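Local coordinates for putative cytochrome P450 120 (Synechocystis sp., PDB 2VE3), which binds heme and, in this crystal form, retinoic acid, and probably acts as a cytochrome P450 monooxygenase, at residues A[80-83]-A[84-88]; A[21-24]-A[25-29]; A[176-179]-A[180-183]; A[49-53]-A[54-58]; A[424-427]-A[428-432]. All blocks are in the same frame, centred on the assembly; numbering follows the deposited sequence.

Interaction 1: residues A[80-83]-A[84-88]; sequences WPLS and TRILL. With REA (retinoic acid), chain D.
Arg85 turns back over the first turn of helix 82-88 and donates from NE to Trp80 O at 2.8 Å. The chain bends at chi3 (-72°), bringing that oxygen to the guanidinium edge near its plane, while Leu82 CA lies over one face. Behind this bond the helix starts with backbone hydrogen bonds: Arg85 N to Pro81 O, the N-cap residue, then Ile86 N to Leu82 O and Leu87 N to Ser83 O. Thr84 OG1 and Ser83 OG are both bonded to Leu181 O, tying this end to the close of helix 170-181. Replacing Arg85 by an alanine is likely to leave Trp80 O without this side-chain donor and uncover the Leu82 flank.

The apolar contacts fall in two groups. Outside, Leu82 CD1 meets Ile86 CD1 at 3.9 Å. Inside, Trp80 CB packs on Thr84 CB at 3.8 Å, and the indole lies face-on to the ligand: retinoic acid C18 stands over the centre of one face, 3.8 Å above the plane. Thr84 CG2 reaches the same C18 methyl at 3.7 Å. Trp80, just before the helix, lines both this site and the heme, in the distal pocket typical of a cytochrome P450.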
# COMPACT_ATOMS: atom_id res chain seq x y z
N TRP A 80 7.25 2.93 12.87
CA TRP A 80 7.27 3.73 11.65
C TRP A 80 8.15 4.94 11.94
O TRP A 80 8.31 5.30 13.10
CB TRP A 80 5.85 4.13 11.24
CG TRP A 80 5.03 2.97 10.62
CD1 TRP A 80 3.98 2.31 11.18
CD2 TRP A 80 5.25 2.36 9.33
NE1 TRP A 80 3.53 1.32 10.33
CE2 TRP A 80 4.28 1.33 9.19
CE3 TRP A 80 6.17 2.57 8.29
CZ2 TRP A 80 4.20 0.53 8.06
CZ3 TRP A 80 6.08 1.78 7.16
CH2 TRP A 80 5.10 0.77 7.05
N PRO A 81 8.74 5.55 10.90
CA PRO A 81 9.47 6.81 11.04
C PRO A 81 8.72 7.90 11.85
O PRO A 81 7.49 7.93 11.86
CB PRO A 81 9.69 7.24 9.59
CG PRO A 81 9.77 5.93 8.83
CD PRO A 81 8.78 5.04 9.51
N LEU A 82 9.45 8.76 12.54
CA LEU A 82 8.87 9.73 13.47
C LEU A 82 7.72 10.57 12.88
O LEU A 82 6.70 10.79 13.55
CB LEU A 82 9.96 10.67 14.07
CG LEU A 82 9.43 11.71 15.07
CD1 LEU A 82 8.70 11.03 16.22
CD2 LEU A 82 10.50 12.67 15.59
N SER A 83 7.91 11.04 11.65
CA SER A 83 6.90 11.80 10.94
C SER A 83 5.62 10.99 10.72
O SER A 83 4.52 11.50 10.91
CB SER A 83 7.44 12.26 9.59
OG SER A 83 7.85 11.14 8.81
N THR A 84 5.78 9.73 10.32
CA THR A 84 4.65 8.82 10.06
C THR A 84 3.83 8.56 11.32
O THR A 84 2.60 8.59 11.28
CB THR A 84 5.12 7.45 9.50
OG1 THR A 84 6.27 7.62 8.67
CG2 THR A 84 4.00 6.75 8.72
N ARG A 85 4.51 8.30 12.42
CA ARG A 85 3.84 8.00 13.68
C ARG A 85 2.98 9.16 14.15
O ARG A 85 1.82 8.97 14.44
CB ARG A 85 4.85 7.56 14.75
CG ARG A 85 5.16 6.07 14.66
CD ARG A 85 6.07 5.60 15.78
NE ARG A 85 7.43 6.09 15.60
CZ ARG A 85 8.00 7.02 16.36
NH1 ARG A 85 7.33 7.56 17.38
NH2 ARG A 85 9.24 7.41 16.10
N ILE A 86 3.56 10.37 14.17
CA ILE A 86 2.85 11.60 14.55
C ILE A 86 1.61 11.86 13.70
O ILE A 86 0.55 12.20 14.22
CB ILE A 86 3.80 12.85 14.50
CG1 ILE A 86 4.93 12.71 15.52
CG2 ILE A 86 3.01 14.13 14.72
CD1 ILE A 86 6.01 13.80 15.49
N LEU A 87 1.73 11.66 12.39
CA LEU A 87 0.65 11.95 11.44
C LEU A 87 -0.45 10.89 11.39
O LEU A 87 -1.61 11.21 11.08
CB LEU A 87 1.22 12.23 10.04
CG LEU A 87 1.99 13.56 9.94
CD1 LEU A 87 2.87 13.61 8.70
CD2 LEU A 87 1.02 14.72 9.96
N LEU A 88 -0.09 9.64 11.65
CA LEU A 88 -1.07 8.56 11.81
C LEU A 88 -1.88 8.70 13.10
O LEU A 88 -3.08 8.43 13.10
CB LEU A 88 -0.36 7.20 11.84
CG LEU A 88 0.08 6.54 10.53
CD1 LEU A 88 0.93 5.33 10.89
CD2 LEU A 88 -1.15 6.11 9.76
C1 REA D . 0.35 1.18 4.99
C2 REA D . -0.68 1.12 6.11
C3 REA D . 0.01 1.04 7.47
C4 REA D . 0.76 2.34 7.75
C5 REA D . 1.55 2.84 6.55
C6 REA D . 1.35 2.31 5.27
C7 REA D . 2.14 2.88 4.17
C8 REA D . 3.54 2.51 4.00
C9 REA D . 4.34 3.21 2.98
C10 REA D . 5.77 3.15 3.15
C11 REA D . 6.72 2.88 2.08
C12 REA D . 8.02 2.45 2.60
C13 REA D . 9.29 2.99 2.12
C14 REA D . 10.42 2.35 2.66
C15 REA D . 11.71 2.26 2.00
C16 REA D . 1.14 -0.15 4.94
C17 REA D . -0.41 1.39 3.69
C18 REA D . 2.53 3.96 6.79
C19 REA D . 3.72 4.00 1.84
C20 REA D . 9.34 4.16 1.17
O1 REA D . 11.88 2.72 0.86
O2 REA D . 12.67 1.74 2.59

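Interaction 2: residues A[21-24]-A[25-29]; sequences PWLG and ETLNF. With REA (retinoic acid), chain D.
Leu23 O takes two hydrogen bonds from Thr26. The backbone N lies 2.9 Å from Leu23 O, in the carbonyl plane, and the hydroxyl OG1 lies 2.6 Å from the same oxygen, tilted 30° out of that plane. OG1 sits beside its own backbone N (chi1 -50°), which lets both donors face one acceptor. Next to this pair, Leu23 CD1 rests on Leu27 CG at 3.9 Å, an apolar contact on the outer flank.

The N-H bond closes a type II' beta turn from Leu23 to Thr26 that leads into helix 26-31, with Glu25 at the N-cap position. Gly24 occupies the turn with a positive phi, where a beta carbon would collide with Glu25 N. A water then bridges turn and helix, donating to Gly24 O and accepting from Leu27 N, each at 2.8 Å.

Farther out, Thr26 OG1 also bonds Phe52 N, while the Glu25 carboxylate makes a salt bridge with Arg39 and a hydrogen bond with Thr49. One turn along, Phe29 has its CG anti to the backbone N (chi1 -176°), and CE1 comes 3.3 Å from retinoic acid O2, which lies at the ring edge near its plane.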
# COMPACT_ATOMS: atom_id res chain seq x y z
N PRO A 21 25.09 12.98 13.61
CA PRO A 21 24.20 12.64 14.72
C PRO A 21 22.76 13.05 14.40
O PRO A 21 22.53 14.08 13.76
CB PRO A 21 24.76 13.47 15.89
CG PRO A 21 26.16 13.75 15.52
CD PRO A 21 26.15 13.91 14.03
N TRP A 22 21.82 12.21 14.84
CA TRP A 22 20.39 12.33 14.53
C TRP A 22 20.04 12.31 13.03
O TRP A 22 19.42 11.35 12.56
CB TRP A 22 19.72 13.50 15.27
CG TRP A 22 18.33 13.17 15.70
CD1 TRP A 22 17.95 12.63 16.90
CD2 TRP A 22 17.13 13.31 14.93
NE1 TRP A 22 16.59 12.44 16.92
CE2 TRP A 22 16.06 12.85 15.73
CE3 TRP A 22 16.86 13.80 13.64
CZ2 TRP A 22 14.74 12.86 15.28
CZ3 TRP A 22 15.53 13.80 13.20
CH2 TRP A 22 14.49 13.33 14.02
N LEU A 23 20.43 13.34 12.28
CA LEU A 23 20.10 13.41 10.84
C LEU A 23 20.51 12.14 10.08
O LEU A 23 19.74 11.64 9.25
CB LEU A 23 20.67 14.67 10.18
CG LEU A 23 20.32 14.87 8.69
CD1 LEU A 23 18.87 15.29 8.47
CD2 LEU A 23 21.27 15.87 8.05
N GLY A 24 21.71 11.63 10.36
CA GLY A 24 22.19 10.39 9.75
C GLY A 24 22.08 10.42 8.25
O GLY A 24 22.48 11.39 7.62
N GLU A 25 21.52 9.37 7.67
CA GLU A 25 21.30 9.33 6.22
C GLU A 25 19.83 9.56 5.86
O GLU A 25 19.37 9.14 4.79
CB GLU A 25 21.79 8.00 5.62
CG GLU A 25 23.23 7.64 5.95
CD GLU A 25 23.76 6.53 5.05
OE1 GLU A 25 23.40 5.34 5.26
OE2 GLU A 25 24.52 6.84 4.12
N THR A 26 19.10 10.25 6.74
CA THR A 26 17.67 10.50 6.53
C THR A 26 17.40 11.22 5.21
O THR A 26 16.41 10.93 4.55
CB THR A 26 17.03 11.31 7.71
OG1 THR A 26 17.37 10.70 8.97
CG2 THR A 26 15.51 11.34 7.58
N LEU A 27 18.26 12.16 4.83
CA LEU A 27 18.04 12.92 3.59
C LEU A 27 18.17 12.04 2.35
O LEU A 27 17.45 12.23 1.37
CB LEU A 27 18.95 14.15 3.49
CG LEU A 27 18.88 15.28 4.53
CD1 LEU A 27 20.00 16.32 4.27
CD2 LEU A 27 17.52 15.96 4.54
N ASN A 28 19.10 11.08 2.39
CA ASN A 28 19.28 10.13 1.29
C ASN A 28 18.07 9.21 1.15
O ASN A 28 17.54 9.03 0.06
CB ASN A 28 20.57 9.34 1.49
CG ASN A 28 21.79 10.24 1.75
OD1 ASN A 28 22.30 10.89 0.85
ND2 ASN A 28 22.23 10.28 2.99
N PHE A 29 17.62 8.67 2.28
CA PHE A 29 16.38 7.90 2.37
C PHE A 29 15.17 8.63 1.77
O PHE A 29 14.43 8.07 0.97
CB PHE A 29 16.12 7.55 3.84
CG PHE A 29 14.91 6.68 4.05
CD1 PHE A 29 14.95 5.33 3.73
CD2 PHE A 29 13.75 7.22 4.59
CE1 PHE A 29 13.84 4.51 3.94
CE2 PHE A 29 12.63 6.41 4.81
CZ PHE A 29 12.67 5.06 4.48
C1 REA D . 0.35 1.18 4.99
C2 REA D . -0.68 1.12 6.11
C3 REA D . 0.01 1.04 7.47
C4 REA D . 0.76 2.34 7.75
C5 REA D . 1.55 2.84 6.55
C6 REA D . 1.35 2.31 5.27
C7 REA D . 2.14 2.88 4.17
C8 REA D . 3.54 2.51 4.00
C9 REA D . 4.34 3.21 2.98
C10 REA D . 5.77 3.15 3.15
C11 REA D . 6.72 2.88 2.08
C12 REA D . 8.02 2.45 2.60
C13 REA D . 9.29 2.99 2.12
C14 REA D . 10.42 2.35 2.66
C15 REA D . 11.71 2.26 2.00
C16 REA D . 1.14 -0.15 4.94
C17 REA D . -0.41 1.39 3.69
C18 REA D . 2.53 3.96 6.79
C19 REA D . 3.72 4.00 1.84
C20 REA D . 9.34 4.16 1.17
O1 REA D . 11.88 2.72 0.86
O2 REA D . 12.67 1.74 2.59
O HOH W 1 20.89 12.75 5.69

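Interaction 3: residues A[176-179]-A[180-183]. With REA (retinoic acid), chain D.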
# COMPACT_ATOMS: atom_id res chain seq x y z
N THR A 176 -2.16 16.64 0.60
CA THR A 176 -1.22 17.34 1.47
C THR A 176 -0.79 16.51 2.70
O THR A 176 0.39 16.46 3.05
CB THR A 176 -1.85 18.68 1.93
OG1 THR A 176 -2.31 19.39 0.78
CG2 THR A 176 -0.85 19.53 2.68
N TYR A 177 -1.75 15.87 3.35
CA TYR A 177 -1.48 14.95 4.46
C TYR A 177 -0.45 13.87 4.04
O TYR A 177 0.59 13.71 4.68
CB TYR A 177 -2.80 14.33 4.92
CG TYR A 177 -2.67 13.21 5.94
CD1 TYR A 177 -2.42 13.49 7.28
CD2 TYR A 177 -2.81 11.87 5.55
CE1 TYR A 177 -2.30 12.47 8.20
CE2 TYR A 177 -2.69 10.85 6.47
CZ TYR A 177 -2.42 11.16 7.79
OH TYR A 177 -2.31 10.14 8.72
N ILE A 178 -0.73 13.18 2.95
CA ILE A 178 0.16 12.14 2.39
C ILE A 178 1.60 12.61 2.12
O ILE A 178 2.56 11.90 2.46
CB ILE A 178 -0.47 11.50 1.13
CG1 ILE A 178 -1.69 10.65 1.52
CG2 ILE A 178 0.57 10.65 0.37
CD1 ILE A 178 -2.44 10.06 0.32
N GLN A 179 1.77 13.80 1.55
CA GLN A 179 3.10 14.33 1.19
C GLN A 179 4.06 14.48 2.37
O GLN A 179 5.28 14.46 2.18
CB GLN A 179 2.98 15.64 0.39
CG GLN A 179 2.70 15.44 -1.11
CD GLN A 179 2.71 16.74 -1.95
OE1 GLN A 179 2.40 16.72 -3.14
NE2 GLN A 179 3.10 17.86 -1.34
N GLY A 180 3.52 14.59 3.59
CA GLY A 180 4.34 14.74 4.79
C GLY A 180 4.59 13.48 5.58
O GLY A 180 5.38 13.50 6.51
N LEU A 181 3.91 12.38 5.22
CA LEU A 181 4.01 11.12 5.96
C LEU A 181 5.45 10.61 6.09
O LEU A 181 5.88 10.20 7.18
CB LEU A 181 3.11 10.04 5.33
CG LEU A 181 1.65 10.01 5.80
CD1 LEU A 181 0.81 9.23 4.81
CD2 LEU A 181 1.51 9.44 7.22
N PHE A 182 6.18 10.65 4.98
CA PHE A 182 7.62 10.36 5.02
C PHE A 182 8.40 11.62 4.65
O PHE A 182 8.59 11.93 3.47
CB PHE A 182 7.97 9.15 4.14
CG PHE A 182 7.33 7.86 4.61
CD1 PHE A 182 8.06 6.94 5.36
CD2 PHE A 182 6.00 7.57 4.32
CE1 PHE A 182 7.47 5.74 5.80
CE2 PHE A 182 5.41 6.37 4.76
CZ PHE A 182 6.15 5.46 5.50
N SER A 183 8.78 12.36 5.69
CA SER A 183 9.42 13.68 5.57
C SER A 183 10.19 14.01 6.85
O SER A 183 10.09 13.28 7.85
CB SER A 183 8.37 14.77 5.30
OG SER A 183 7.48 14.88 6.39
C1 REA D . 0.35 1.18 4.99
C2 REA D . -0.68 1.12 6.11
C3 REA D . 0.01 1.04 7.47
C4 REA D . 0.76 2.34 7.75
C5 REA D . 1.55 2.84 6.55
C6 REA D . 1.35 2.31 5.27
C7 REA D . 2.14 2.88 4.17
C8 REA D . 3.54 2.51 4.00
C9 REA D . 4.34 3.21 2.98
C10 REA D . 5.77 3.15 3.15
C11 REA D . 6.72 2.88 2.08
C12 REA D . 8.02 2.45 2.60
C13 REA D . 9.29 2.99 2.12
C14 REA D . 10.42 2.35 2.66
C15 REA D . 11.71 2.26 2.00
C16 REA D . 1.14 -0.15 4.94
C17 REA D . -0.41 1.39 3.69
C18 REA D . 2.53 3.96 6.79
C19 REA D . 3.72 4.00 1.84
C20 REA D . 9.34 4.16 1.17
O1 REA D . 11.88 2.72 0.86
O2 REA D . 12.67 1.74 2.59
O HOH W 2 5.34 11.08 2.44
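Tyr177 and Leu181, one turn apart near the end of helix 170-181, meet where Tyr177 CE2 comes 4.2 Å from Leu181 CD1. The tyrosine has its CG opposite the backbone N (chi1 172°), which brings the end of the ring back toward Leu181; OH hydrogen-bonds Leu87 O. The two side chains cross at a slant, Leu181 CD1 approaching the ring obliquely and also lying 3.8 Å from Ile178 CA.

Phe182 is turned differently. With CG beside its own backbone N (chi1 -64°), the ring swings to the polyene of retinoic acid, where CZ lies obliquely 3.3 Å from C10. Pro428 and Trp80 also touch this ring.

The backbone winds tighter here: Gly180 N bonds Tyr177 O at 3.2 Å and Leu181 N bonds Ile178 O at 3.1 Å, both i+3 to i, with the donors well above the carbonyl planes. A water donates to Ile178 O and accepts from Phe182 N, and Ser183 OG donates to Gly180 O at 2.5 Å. Ile178 O, Phe182 N and Gly180 O are thus met by water or hydroxyl, whereas the side chain offered to the ligand is purely hydrocarbon, consistent with recognition of the polyene by apolar contact.

Interaction 4: residues A[49-53]-A[54-58]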
# COMPACT_ATOMS: atom_id res chain seq x y z
N THR A 49 22.35 1.89 8.87
CA THR A 49 22.30 3.31 8.60
C THR A 49 21.69 3.98 9.83
O THR A 49 21.46 3.33 10.85
CB THR A 49 21.48 3.60 7.31
OG1 THR A 49 21.43 5.01 7.06
CG2 THR A 49 20.07 3.06 7.41
N ARG A 50 21.44 5.28 9.73
CA ARG A 50 20.73 5.99 10.78
C ARG A 50 19.65 6.83 10.13
O ARG A 50 19.90 7.56 9.18
CB ARG A 50 21.70 6.83 11.61
CG ARG A 50 21.04 7.84 12.56
CD ARG A 50 22.11 8.60 13.30
NE ARG A 50 22.80 7.75 14.27
CZ ARG A 50 24.09 7.84 14.58
NH1 ARG A 50 24.87 8.73 13.98
NH2 ARG A 50 24.61 7.01 15.47
N LEU A 51 18.43 6.67 10.62
CA LEU A 51 17.30 7.38 10.04
C LEU A 51 16.43 7.92 11.17
O LEU A 51 16.11 7.21 12.10
CB LEU A 51 16.49 6.46 9.11
CG LEU A 51 17.21 5.72 7.97
CD1 LEU A 51 16.27 4.67 7.36
CD2 LEU A 51 17.74 6.65 6.91
N PHE A 52 16.08 9.21 11.07
CA PHE A 52 15.20 9.90 12.03
C PHE A 52 15.64 9.64 13.47
O PHE A 52 14.81 9.34 14.33
CB PHE A 52 13.74 9.46 11.86
CG PHE A 52 13.23 9.53 10.44
CD1 PHE A 52 12.60 10.68 9.98
CD2 PHE A 52 13.36 8.45 9.58
CE1 PHE A 52 12.12 10.75 8.68
CE2 PHE A 52 12.88 8.50 8.28
CZ PHE A 52 12.26 9.66 7.83
N GLY A 53 16.95 9.70 13.70
CA GLY A 53 17.54 9.51 15.02
C GLY A 53 17.70 8.08 15.50
O GLY A 53 18.15 7.88 16.63
N LYS A 54 17.32 7.09 14.67
CA LYS A 54 17.47 5.67 15.02
C LYS A 54 18.49 4.93 14.13
O LYS A 54 18.53 5.12 12.91
CB LYS A 54 16.14 4.91 14.93
CG LYS A 54 14.98 5.49 15.71
CD LYS A 54 14.99 5.04 17.16
CE LYS A 54 14.24 6.02 18.02
NZ LYS A 54 13.03 6.51 17.30
N ASN A 55 19.27 4.07 14.77
CA ASN A 55 20.14 3.12 14.08
C ASN A 55 19.29 2.03 13.46
O ASN A 55 18.49 1.40 14.16
CB ASN A 55 21.15 2.55 15.08
CG ASN A 55 22.06 3.63 15.67
OD1 ASN A 55 22.33 4.66 15.04
ND2 ASN A 55 22.54 3.39 16.88
N VAL A 56 19.46 1.82 12.15
CA VAL A 56 18.58 0.91 11.40
C VAL A 56 19.39 -0.11 10.59
O VAL A 56 20.34 0.27 9.91
CB VAL A 56 17.60 1.69 10.45
CG1 VAL A 56 16.49 0.77 9.89
CG2 VAL A 56 16.93 2.90 11.18
N ILE A 57 19.01 -1.38 10.67
CA ILE A 57 19.59 -2.43 9.83
C ILE A 57 18.60 -2.79 8.73
O ILE A 57 17.46 -3.14 9.01
CB ILE A 57 19.98 -3.70 10.66
CG1 ILE A 57 20.93 -3.31 11.80
CG2 ILE A 57 20.61 -4.78 9.76
CD1 ILE A 57 21.43 -4.48 12.65
N PHE A 58 19.02 -2.66 7.48
CA PHE A 58 18.21 -3.06 6.33
C PHE A 58 18.53 -4.50 5.91
O PHE A 58 19.69 -4.86 5.67
CB PHE A 58 18.46 -2.12 5.15
CG PHE A 58 17.69 -0.81 5.20
CD1 PHE A 58 16.91 -0.41 4.11
CD2 PHE A 58 17.77 0.04 6.30
CE1 PHE A 58 16.21 0.80 4.13
CE2 PHE A 58 17.08 1.25 6.32
CZ PHE A 58 16.30 1.63 5.23
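A beta hairpin with a two-residue type I' turn joins strands 47-51 and 54-59, the turn running from Leu51 to Lys54 through Phe52 and Gly53, both at positive phi. Leu51 and Lys54 form the hydrogen-bonded pair that closes the turn, N to O at 2.8 Å in both directions. Thr49 and Val56 make the next such pair: Thr49 N donates to Val56 O, and Val56 N returns a nearly straight bond to Thr49 O. The short strand axes diverge from antiparallel, at 128°, so the hairpin is strongly twisted.

Between these pairs Arg50 and Asn55 face each other as a non-hydrogen-bonded pair, with CA atoms 4.4 Å apart. Their side chains run alongside one another, and Asn55 OD1 accepts from Arg50 NE at 3.2 Å, a bond bent to 137° at the hydrogen, with a weak second one from NH2. The bend at chi3 folds the guanidinium back onto this oxygen, the guanidinium and amide planes being 41° apart. A leucine in place of Arg50 would probably leave Asn55 OD1 without these donors and its amide freer to turn.

On the other face Leu51 CD1 meets the edge of the Phe58 ring, 3.7 Å from CE2, and Thr49 CG2 reaches CE2 obliquely at the same distance. Leu51 CB lies near Val56 CG2. Phe29 and Phe35 join this apolar cluster, and Phe58 touches retinoic acid. The hairpin forms one edge of the five-stranded mixed beta sheet of the P450 fold.

Interaction 5: residues A[424-427]-A[428-432]. With REA (retinoic acid), chain D.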
# COMPACT_ATOMS: atom_id res chain seq x y z
N LEU A 424 10.52 5.64 -12.13
CA LEU A 424 9.67 5.55 -10.94
C LEU A 424 10.24 6.32 -9.75
O LEU A 424 11.39 6.10 -9.35
CB LEU A 424 9.41 4.08 -10.57
CG LEU A 424 8.65 3.17 -11.55
CD1 LEU A 424 8.72 1.71 -11.09
CD2 LEU A 424 7.20 3.61 -11.74
N VAL A 425 9.44 7.23 -9.21
CA VAL A 425 9.79 7.92 -7.97
C VAL A 425 8.88 7.42 -6.86
O VAL A 425 7.79 6.95 -7.13
CB VAL A 425 9.71 9.48 -8.09
CG1 VAL A 425 10.87 10.00 -8.95
CG2 VAL A 425 8.41 9.91 -8.69
N VAL A 426 9.36 7.50 -5.62
CA VAL A 426 8.67 6.94 -4.46
C VAL A 426 8.48 7.98 -3.33
O VAL A 426 9.29 8.06 -2.41
CB VAL A 426 9.40 5.66 -3.93
CG1 VAL A 426 8.56 4.95 -2.91
CG2 VAL A 426 9.76 4.68 -5.07
N THR A 427 7.40 8.77 -3.41
CA THR A 427 7.09 9.76 -2.36
C THR A 427 5.63 9.73 -1.84
O THR A 427 4.86 10.67 -2.07
CB THR A 427 7.39 11.21 -2.82
OG1 THR A 427 6.59 11.50 -3.98
CG2 THR A 427 8.88 11.42 -3.14
N PRO A 428 5.26 8.69 -1.09
CA PRO A 428 6.04 7.57 -0.60
C PRO A 428 5.78 6.22 -1.30
O PRO A 428 6.19 5.19 -0.77
CB PRO A 428 5.58 7.50 0.85
CG PRO A 428 4.11 7.89 0.79
CD PRO A 428 3.90 8.65 -0.52
N SER A 429 5.12 6.24 -2.47
CA SER A 429 4.80 5.05 -3.28
C SER A 429 5.29 5.20 -4.71
O SER A 429 5.27 6.30 -5.24
CB SER A 429 3.28 4.84 -3.33
OG SER A 429 2.87 3.91 -2.37
N PRO A 430 5.69 4.08 -5.37
CA PRO A 430 6.10 4.19 -6.78
C PRO A 430 5.09 4.90 -7.70
O PRO A 430 3.92 4.56 -7.69
CB PRO A 430 6.30 2.73 -7.21
CG PRO A 430 6.61 2.01 -5.96
CD PRO A 430 5.83 2.69 -4.87
N ARG A 431 5.57 5.88 -8.46
CA ARG A 431 4.79 6.56 -9.51
C ARG A 431 5.73 6.89 -10.67
O ARG A 431 6.91 7.15 -10.43
CB ARG A 431 4.10 7.83 -8.98
CG ARG A 431 5.05 8.88 -8.38
CD ARG A 431 4.35 10.00 -7.59
NE ARG A 431 5.36 10.78 -6.85
CZ ARG A 431 5.87 11.94 -7.27
NH1 ARG A 431 5.42 12.49 -8.40
NH2 ARG A 431 6.82 12.57 -6.56
N PRO A 432 5.23 6.87 -11.92
CA PRO A 432 6.07 7.31 -13.05
C PRO A 432 6.31 8.84 -12.99
O PRO A 432 5.37 9.60 -12.75
CB PRO A 432 5.23 6.93 -14.27
CG PRO A 432 3.83 6.93 -13.78
CD PRO A 432 3.89 6.44 -12.36
C1 REA D . 0.35 1.18 4.99
C2 REA D . -0.68 1.12 6.11
C3 REA D . 0.01 1.04 7.47
C4 REA D . 0.76 2.34 7.75
C5 REA D . 1.55 2.84 6.55
C6 REA D . 1.35 2.31 5.27
C7 REA D . 2.14 2.88 4.17
C8 REA D . 3.54 2.51 4.00
C9 REA D . 4.34 3.21 2.98
C10 REA D . 5.77 3.15 3.15
C11 REA D . 6.72 2.88 2.08
C12 REA D . 8.02 2.45 2.60
C13 REA D . 9.29 2.99 2.12
C14 REA D . 10.42 2.35 2.66
C15 REA D . 11.71 2.26 2.00
C16 REA D . 1.14 -0.15 4.94
C17 REA D . -0.41 1.39 3.69
C18 REA D . 2.53 3.96 6.79
C19 REA D . 3.72 4.00 1.84
C20 REA D . 9.34 4.16 1.17
O1 REA D . 11.88 2.72 0.86
O2 REA D . 12.67 1.74 2.59
O HOH W 3 4.84 8.71 -4.57
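Strands 424-426 and 430-432 run antiparallel, their short axes 4.3 Å apart and inclined at 141°, as the two arms of a beta hairpin near the C-terminus of the chain. Val425 and Arg431 form its hydrogen-bonded pair: Val425 N to Arg431 O and Arg431 N to Val425 O, each 2.8 Å. At the bend the peptide between Thr427 and Pro428 is cis, and the proline beyond it lies against the ligand: its backbone Pro428 O is 3.7 Å from retinoic acid C11, and Pro428 CG is 4.0 Å from the methyl C19. Glu257 also packs on Pro428.

Among the side chains, Arg431 does most. Its CG stands between the backbone N and the carbonyl carbon (chi1 58°), and the chain then extends back toward the bend over Val425. There Val425 CG2 lies over the centre of the guanidinium face, 3.5 Å above the plane. Leu424 CD2 and Val426 CG1 contact the prolines Pro432 and Pro430 on the opposite face.

Thr427 OG1 accepts a hydrogen bond from Arg431 NH2 at 2.8 Å and, weakly, one from NE. A water in the guanidinium plane accepts from Thr427 N at 2.8 Å and weakly from Arg431 NE, and donates to Ser429 O.

Overall arrangement
Along the chain the order is interaction 2, 4, 1, 3, 5. Interactions 2 and 4 have centres about 8 Å apart, the start of helix 26-31 being hydrogen-bonded through Glu25 to the hairpin of the five-stranded sheet. Interactions 1 and 3, about 10 Å between centres, join helix 82-88 to the end of helix 170-181. One link between these pairs is Phe52 of interaction 4, against which Pro81 and Ser183 pack. Interaction 5, in the separate two-stranded sheet, reaches interaction 3 through Pro428 against Phe182 and Ile178, about 13 Å between centres. Residues far apart in sequence thus converge on one retinoic acid: Phe29 near its carboxylate, Phe182 and Pro428 along the polyene, Trp80 against its ring.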